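Local coordinates for proline iminopeptidase (Streptomyces halstedii, PDB 3WMR), which is an amidohydrolase of the alpha/beta hydrolase fold with a hydrophobic tunnel for polyketide substrates and a probable aminopeptidase activity, at residues G25-G30 against L107-N112; T59-L64 against H78-G83; D249-I254 against L277-D282. All coordinates share one frame; numbering follows the deposited sequence.

Contact 1. Residues G25-G30 against L107-N112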
# COMPACT_ATOMS: atom_id res chain seq x y z
N GLY A 25 12.93 -4.99 15.28
CA GLY A 25 14.35 -4.91 14.98
C GLY A 25 14.56 -4.85 13.49
O GLY A 25 13.68 -4.40 12.75
N THR A 26 15.73 -5.30 13.05
CA THR A 26 16.01 -5.41 11.62
C THR A 26 16.50 -6.80 11.28
O THR A 26 16.92 -7.55 12.15
CB THR A 26 17.07 -4.39 11.14
OG1 THR A 26 18.34 -4.67 11.75
CG2 THR A 26 16.64 -2.97 11.45
N VAL A 27 16.43 -7.13 10.00
CA VAL A 27 17.04 -8.34 9.48
C VAL A 27 17.98 -7.92 8.36
O VAL A 27 17.74 -6.91 7.69
CB VAL A 27 15.98 -9.36 9.01
CG1 VAL A 27 15.01 -9.68 10.14
CG2 VAL A 27 15.21 -8.86 7.79
N PRO A 28 19.09 -8.67 8.16
CA PRO A 28 19.97 -8.30 7.05
C PRO A 28 19.30 -8.63 5.71
O PRO A 28 18.68 -9.68 5.57
CB PRO A 28 21.20 -9.18 7.27
CG PRO A 28 20.67 -10.38 7.97
CD PRO A 28 19.55 -9.89 8.85
N PHE A 29 19.39 -7.69 4.78
CA PHE A 29 18.95 -7.90 3.41
C PHE A 29 20.18 -7.59 2.58
O PHE A 29 20.46 -6.43 2.26
CB PHE A 29 17.78 -6.97 3.07
CG PHE A 29 17.38 -7.01 1.61
CD1 PHE A 29 17.34 -8.21 0.90
CD2 PHE A 29 17.00 -5.84 0.96
CE1 PHE A 29 16.97 -8.24 -0.42
CE2 PHE A 29 16.62 -5.87 -0.37
CZ PHE A 29 16.61 -7.07 -1.06
N GLY A 30 20.92 -8.65 2.26
CA GLY A 30 22.24 -8.51 1.67
C GLY A 30 23.05 -7.48 2.43
O GLY A 30 23.23 -7.58 3.65
N LEU A 107 10.97 -8.62 0.29
CA LEU A 107 9.86 -9.32 0.93
C LEU A 107 10.21 -10.80 1.11
O LEU A 107 10.02 -11.35 2.20
CB LEU A 107 8.56 -9.13 0.13
CG LEU A 107 7.37 -9.99 0.54
CD1 LEU A 107 6.97 -9.77 1.99
CD2 LEU A 107 6.18 -9.73 -0.38
N ASP A 108 10.71 -11.45 0.05
CA ASP A 108 11.15 -12.86 0.15
C ASP A 108 12.19 -13.02 1.26
O ASP A 108 12.07 -13.91 2.09
CB ASP A 108 11.73 -13.35 -1.18
CG ASP A 108 10.67 -13.71 -2.19
OD1 ASP A 108 9.55 -14.12 -1.79
OD2 ASP A 108 10.95 -13.61 -3.39
N ASN A 109 13.20 -12.15 1.26
CA ASN A 109 14.23 -12.19 2.29
C ASN A 109 13.61 -12.07 3.68
O ASN A 109 13.98 -12.82 4.59
CB ASN A 109 15.30 -11.10 2.09
CG ASN A 109 16.30 -11.03 3.23
OD1 ASN A 109 16.25 -10.13 4.08
ND2 ASN A 109 17.20 -11.99 3.27
N LEU A 110 12.65 -11.16 3.84
CA LEU A 110 12.03 -10.93 5.15
C LEU A 110 11.24 -12.14 5.66
O LEU A 110 11.33 -12.52 6.83
CB LEU A 110 11.12 -9.70 5.12
CG LEU A 110 10.39 -9.40 6.43
CD1 LEU A 110 11.38 -8.99 7.51
CD2 LEU A 110 9.34 -8.32 6.22
N LEU A 111 10.44 -12.74 4.79
CA LEU A 111 9.70 -13.94 5.15
C LEU A 111 10.67 -15.05 5.58
O LEU A 111 10.40 -15.78 6.54
CB LEU A 111 8.84 -14.41 3.97
CG LEU A 111 7.74 -13.45 3.52
CD1 LEU A 111 7.23 -13.85 2.15
CD2 LEU A 111 6.59 -13.38 4.52
N ASN A 112 11.80 -15.16 4.89
CA ASN A 112 12.82 -16.15 5.22
C ASN A 112 13.48 -15.87 6.56
O ASN A 112 13.53 -16.76 7.41
CB ASN A 112 13.90 -16.22 4.12
CG ASN A 112 13.39 -16.82 2.82
OD1 ASN A 112 13.78 -16.39 1.74
ND2 ASN A 112 12.54 -17.82 2.91
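Thr26 OG1 is held by one hydrogen bond, with Arg33 NH2 of the neighbouring strand 32-39. Thr26 points away from helix 100-113 and takes no part in the contact. This is the edge of the alpha/beta hydrolase sheet. Strand 23-29 is an outermost strand, paired antiparallel with 32-39, and helix 100-113 packs beside it. The two segments' axes come within 8.8 Å, with 125° between their directions. Asn109 carries most of the contact. Its CG lies anti to the backbone N, so the side chain reaches out to the strand. The amide tip, OD1 as modelled, lies 2.9 Å from Pro28 O. Asn109 CG sits 3.8 Å from Phe29 CD1. Nearer the helix, Asn109 CB lies 3.7 Å from Phe29 CD1. The phenyl group gets there with CG anti to its own backbone N (chi1 173°). The two side chains cross obliquely, and the ring and amide planes are 35° apart. The Asn109 side chain thus meets both the Phe29 ring and the Pro28 carbonyl. An alanine here would keep CB beside the ring but remove the amide, and would probably leave the strand less firmly seated on the helix. Val27 points toward the helix and slides past Asn109 in the opposite direction. Its CG2 stands in the crowded position between the backbone N and the carbonyl carbon. Val27 and Gln113 also touch, which extends the packing toward the end of the helix. The other flank of the helix belongs to the interior, where Leu107 and Leu111 pack on His135 of helix 127-137. Leu110 turns one methyl back to the strand, crossing Val27 at about a right angle, with Leu110 CD1 3.8 Å from Val27 CG2.

Contact 2. Residues T59-L64 against H78-G83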
# COMPACT_ATOMS: atom_id res chain seq x y z
N THR A 59 5.72 4.27 4.68
CA THR A 59 6.17 3.49 5.81
C THR A 59 5.00 2.71 6.39
O THR A 59 3.85 2.93 6.00
CB THR A 59 6.84 4.36 6.90
OG1 THR A 59 5.89 5.29 7.46
CG2 THR A 59 8.05 5.10 6.35
N HIS A 60 5.30 1.80 7.31
CA HIS A 60 4.28 0.96 7.94
C HIS A 60 3.34 1.72 8.86
O HIS A 60 2.28 1.21 9.22
CB HIS A 60 4.94 -0.11 8.82
CG HIS A 60 5.35 0.40 10.18
ND1 HIS A 60 6.51 1.13 10.38
CD2 HIS A 60 4.74 0.33 11.38
CE1 HIS A 60 6.59 1.47 11.66
NE2 HIS A 60 5.52 1.00 12.28
N ASP A 61 3.74 2.93 9.25
CA ASP A 61 3.12 3.64 10.39
C ASP A 61 1.62 3.84 10.24
O ASP A 61 0.86 3.57 11.16
CB ASP A 61 3.79 5.01 10.62
CG ASP A 61 5.25 4.88 10.97
OD1 ASP A 61 5.59 5.03 12.17
OD2 ASP A 61 6.06 4.63 10.05
N TYR A 62 1.18 4.30 9.07
CA TYR A 62 -0.26 4.51 8.80
C TYR A 62 -1.09 3.22 8.81
O TYR A 62 -2.32 3.28 8.81
CB TYR A 62 -0.46 5.26 7.47
CG TYR A 62 -0.37 4.38 6.22
CD1 TYR A 62 0.86 3.96 5.74
CD2 TYR A 62 -1.52 4.00 5.51
CE1 TYR A 62 0.96 3.14 4.62
CE2 TYR A 62 -1.42 3.19 4.36
CZ TYR A 62 -0.18 2.76 3.93
OH TYR A 62 -0.04 1.96 2.82
N LEU A 63 -0.43 2.05 8.81
CA LEU A 63 -1.13 0.76 8.89
C LEU A 63 -1.23 0.22 10.31
O LEU A 63 -1.71 -0.90 10.50
CB LEU A 63 -0.44 -0.28 7.99
CG LEU A 63 -0.51 -0.02 6.49
CD1 LEU A 63 0.25 -1.09 5.72
CD2 LEU A 63 -1.95 0.02 6.00
N LEU A 64 -0.82 1.01 11.32
CA LEU A 64 -0.69 0.49 12.70
C LEU A 64 -2.03 0.09 13.33
O LEU A 64 -2.06 -0.78 14.17
CB LEU A 64 0.03 1.49 13.61
CG LEU A 64 1.56 1.44 13.54
CD1 LEU A 64 2.17 2.65 14.27
CD2 LEU A 64 2.08 0.13 14.12
N HIS A 78 4.24 -5.82 10.62
CA HIS A 78 4.49 -4.55 9.93
C HIS A 78 5.96 -4.49 9.56
O HIS A 78 6.80 -4.99 10.30
CB HIS A 78 4.19 -3.34 10.82
CG HIS A 78 2.73 -3.09 11.04
ND1 HIS A 78 1.99 -3.80 11.97
CD2 HIS A 78 1.89 -2.19 10.50
CE1 HIS A 78 0.75 -3.36 11.97
NE2 HIS A 78 0.66 -2.38 11.09
N TYR A 79 6.27 -3.90 8.41
CA TYR A 79 7.66 -3.59 8.08
C TYR A 79 7.83 -2.38 7.16
O TYR A 79 6.93 -2.01 6.42
CB TYR A 79 8.39 -4.82 7.54
CG TYR A 79 8.24 -5.11 6.05
CD1 TYR A 79 7.16 -5.85 5.56
CD2 TYR A 79 9.23 -4.72 5.14
CE1 TYR A 79 7.05 -6.16 4.21
CE2 TYR A 79 9.12 -5.02 3.78
CZ TYR A 79 8.03 -5.74 3.32
OH TYR A 79 7.90 -6.05 1.97
N ASP A 80 9.01 -1.76 7.23
CA ASP A 80 9.37 -0.65 6.37
C ASP A 80 10.22 -1.18 5.25
O ASP A 80 11.25 -1.79 5.49
CB ASP A 80 10.19 0.40 7.11
CG ASP A 80 9.39 1.17 8.12
OD1 ASP A 80 8.14 1.22 8.02
OD2 ASP A 80 10.02 1.74 9.01
N GLN A 81 9.77 -0.96 4.03
CA GLN A 81 10.53 -1.32 2.85
C GLN A 81 11.83 -0.53 2.73
O GLN A 81 11.98 0.55 3.30
CB GLN A 81 9.64 -1.16 1.61
CG GLN A 81 8.50 -2.17 1.62
CD GLN A 81 7.32 -1.78 0.75
OE1 GLN A 81 7.49 -1.31 -0.37
NE2 GLN A 81 6.11 -2.05 1.25
N LEU A 82 12.79 -1.09 2.00
CA LEU A 82 14.12 -0.48 1.89
C LEU A 82 14.01 0.92 1.32
O LEU A 82 13.31 1.13 0.34
CB LEU A 82 15.03 -1.31 1.00
CG LEU A 82 16.48 -0.85 0.88
CD1 LEU A 82 17.23 -1.09 2.19
CD2 LEU A 82 17.19 -1.56 -0.27
N GLY A 83 14.73 1.85 1.93
CA GLY A 83 14.80 3.23 1.44
C GLY A 83 14.14 4.22 2.37
O GLY A 83 14.41 5.43 2.28
O HOH W 1 8.84 3.90 10.05
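His78 CB lies 3.8 Å from CD2 of His60. Its CG is anti to the carbonyl carbon, which sends the imidazole toward residues 59-64. Further out, His78 CD2 lies 3.7 Å from His60 O. At the tip, His78 NE2 donates a straight hydrogen bond of 2.9 Å to Leu63 O. The donor stands above the carbonyl plane, while that oxygen lies in the ring plane. Leu64 CD2 sits over the centre of one ring face in a CH-pi contact, 4.2 Å from the centroid. A second polar grip is on Asp80. Its OD1 accepts from His60 N at 3.0 Å and from His60 ND1 at 2.9 Å. Gly86 N holds Asp80 OD2. A water also donates to Asp80 OD2 and to Asp61 OD2, so it bridges two carboxylates and probably eases their repulsion. Thr59 OG1 donates to Asp61 OD2 as well. In this alpha/beta hydrolase, the loop after strand 49-52 is thus pinned to residues 78-80 of strand 76-80. Helix 211-222 packs on Thr59, Asp61 and Leu64, whereas Tyr79 points away from the loop and packs on helix 100-113.

Contact 3. Residues D249-I254 against L277-D282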
# COMPACT_ATOMS: atom_id res chain seq x y z
N ASP A 249 -0.80 -8.61 -16.26
CA ASP A 249 -0.30 -9.81 -16.95
C ASP A 249 0.01 -10.97 -16.02
O ASP A 249 -0.00 -12.12 -16.45
CB ASP A 249 0.93 -9.47 -17.79
CG ASP A 249 0.58 -8.67 -19.04
OD1 ASP A 249 -0.60 -8.69 -19.49
OD2 ASP A 249 1.49 -8.01 -19.59
N CYS A 250 0.28 -10.70 -14.75
CA CYS A 250 0.55 -11.77 -13.81
C CYS A 250 -0.70 -12.23 -13.03
O CYS A 250 -0.68 -13.29 -12.42
CB CYS A 250 1.66 -11.36 -12.87
SG CYS A 250 1.07 -10.29 -11.55
N LEU A 251 -1.80 -11.48 -13.11
CA LEU A 251 -2.99 -11.74 -12.30
C LEU A 251 -3.66 -13.09 -12.54
O LEU A 251 -4.14 -13.70 -11.58
CB LEU A 251 -4.03 -10.60 -12.42
CG LEU A 251 -3.59 -9.19 -12.00
CD1 LEU A 251 -4.71 -8.16 -12.13
CD2 LEU A 251 -3.03 -9.15 -10.59
N PRO A 252 -3.67 -13.58 -13.80
CA PRO A 252 -4.27 -14.90 -14.00
C PRO A 252 -3.53 -16.02 -13.28
O PRO A 252 -4.11 -17.08 -13.10
CB PRO A 252 -4.18 -15.11 -15.54
CG PRO A 252 -4.09 -13.73 -16.10
CD PRO A 252 -3.30 -12.94 -15.08
N ASP A 253 -2.28 -15.80 -12.87
CA ASP A 253 -1.47 -16.84 -12.24
C ASP A 253 -1.65 -16.95 -10.72
O ASP A 253 -1.11 -17.86 -10.08
CB ASP A 253 0.02 -16.62 -12.55
CG ASP A 253 0.36 -16.87 -14.03
OD1 ASP A 253 -0.40 -17.55 -14.76
OD2 ASP A 253 1.40 -16.35 -14.47
N ILE A 254 -2.38 -16.00 -10.14
CA ILE A 254 -2.63 -16.01 -8.69
C ILE A 254 -3.63 -17.11 -8.35
O ILE A 254 -4.78 -17.08 -8.81
CB ILE A 254 -3.14 -14.63 -8.20
CG1 ILE A 254 -2.04 -13.58 -8.38
CG2 ILE A 254 -3.57 -14.70 -6.74
CD1 ILE A 254 -2.51 -12.14 -8.25
N LEU A 277 -10.77 -8.18 -10.55
CA LEU A 277 -12.05 -8.88 -10.59
C LEU A 277 -12.23 -9.75 -11.84
O LEU A 277 -12.89 -10.78 -11.76
CB LEU A 277 -13.21 -7.90 -10.50
CG LEU A 277 -13.18 -6.98 -9.28
CD1 LEU A 277 -14.37 -6.05 -9.30
CD2 LEU A 277 -13.12 -7.80 -8.00
N ASP A 278 -11.65 -9.35 -12.97
CA ASP A 278 -11.80 -10.11 -14.24
C ASP A 278 -10.72 -11.17 -14.47
O ASP A 278 -10.92 -12.10 -15.27
CB ASP A 278 -11.81 -9.15 -15.44
CG ASP A 278 -12.96 -8.13 -15.39
OD1 ASP A 278 -14.04 -8.43 -14.85
OD2 ASP A 278 -12.79 -7.02 -15.92
N LEU A 279 -9.57 -11.02 -13.83
CA LEU A 279 -8.43 -11.87 -14.15
C LEU A 279 -8.00 -12.84 -13.06
O LEU A 279 -7.47 -13.90 -13.36
CB LEU A 279 -7.25 -11.00 -14.53
CG LEU A 279 -7.45 -10.13 -15.76
CD1 LEU A 279 -6.30 -9.16 -15.88
CD2 LEU A 279 -7.59 -11.00 -17.02
N VAL A 280 -8.19 -12.47 -11.79
CA VAL A 280 -7.82 -13.35 -10.68
C VAL A 280 -8.91 -14.41 -10.51
O VAL A 280 -10.06 -14.07 -10.24
CB VAL A 280 -7.64 -12.55 -9.36
CG1 VAL A 280 -7.27 -13.48 -8.20
CG2 VAL A 280 -6.57 -11.46 -9.55
N PRO A 281 -8.57 -15.70 -10.69
CA PRO A 281 -9.58 -16.78 -10.63
C PRO A 281 -10.46 -16.80 -9.37
O PRO A 281 -11.69 -16.88 -9.48
CB PRO A 281 -8.73 -18.05 -10.72
CG PRO A 281 -7.49 -17.63 -11.46
CD PRO A 281 -7.22 -16.22 -10.97
N ASP A 282 -9.84 -16.70 -8.20
CA ASP A 282 -10.58 -16.78 -6.94
C ASP A 282 -10.52 -15.43 -6.24
O ASP A 282 -9.54 -15.15 -5.54
CB ASP A 282 -9.99 -17.87 -6.04
CG ASP A 282 -10.77 -18.07 -4.75
OD1 ASP A 282 -11.69 -17.28 -4.42
OD2 ASP A 282 -10.46 -19.06 -4.06
O HOH W 2 -6.93 -17.01 -7.40
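Leu251 and Leu279 both set CG anti to the carbonyl carbon, with chi1 -60° and -62°, and cross at about a right angle. This helps bring Leu251 CD1 to 4.2 Å from Leu279 CD1. Val280 has CG1 anti to the backbone N (chi1 179°), which turns CG1 toward Ile254 and CG2 onto Leu251. Leu251 CB meets Val280 CG2 at 3.9 Å. Val280 CG1 lies 4.2 Å from Ile254 CG2. The close backbones put Leu251 CB 3.9 Å from Leu279 CB. Pro252 CA approaches Leu279 O at 3.4 Å in a CA-H...O contact, and Pro281 CD comes to 3.4 Å from Ile254 O. This apolar patch joins the lead-in to strand 258-263 with the turn between helix 270-279 and parallel strand 283-288, the second half of a beta-alpha-beta unit. Helix 270-279 ends at Leu279, and Val280 starts the turn. On the inner side, Leu251 and Ile254 pack on Ser133 of helix 127-137. One water donates to Ile254 O at 2.6 Å and accepts from Asp282 N. Between the two segments, the direct contacts are apolar packing and carbon-to-oxygen approaches, and the conventional polar link is made through water, consistent with shape complementarity setting the fit.

How the contacts relate
Contacts 1 and 2 are neighbours, with centres 14 Å apart. Tyr79 joins them: its CD1 lies 3.4 Å from Leu110 CD2, and its OH lies 3.6 Å from Leu107 CB. Along the chain, contact 2 is nested inside the loop closed by contact 1. Contact 3 follows both in sequence and touches neither, its centre 28 Å from contact 1 and 26 Å from contact 2. Contact 1 involves one outermost strand of the sheet, and contact 3 leads into the other. Contact 2 is nearest the predicted catalytic residues: the Leu63 side chain is about 8 Å from that of Ser126 and about 9 Å from that of His293. In contact 3, the Leu251 side chain is about 8 Å from the bound P4G.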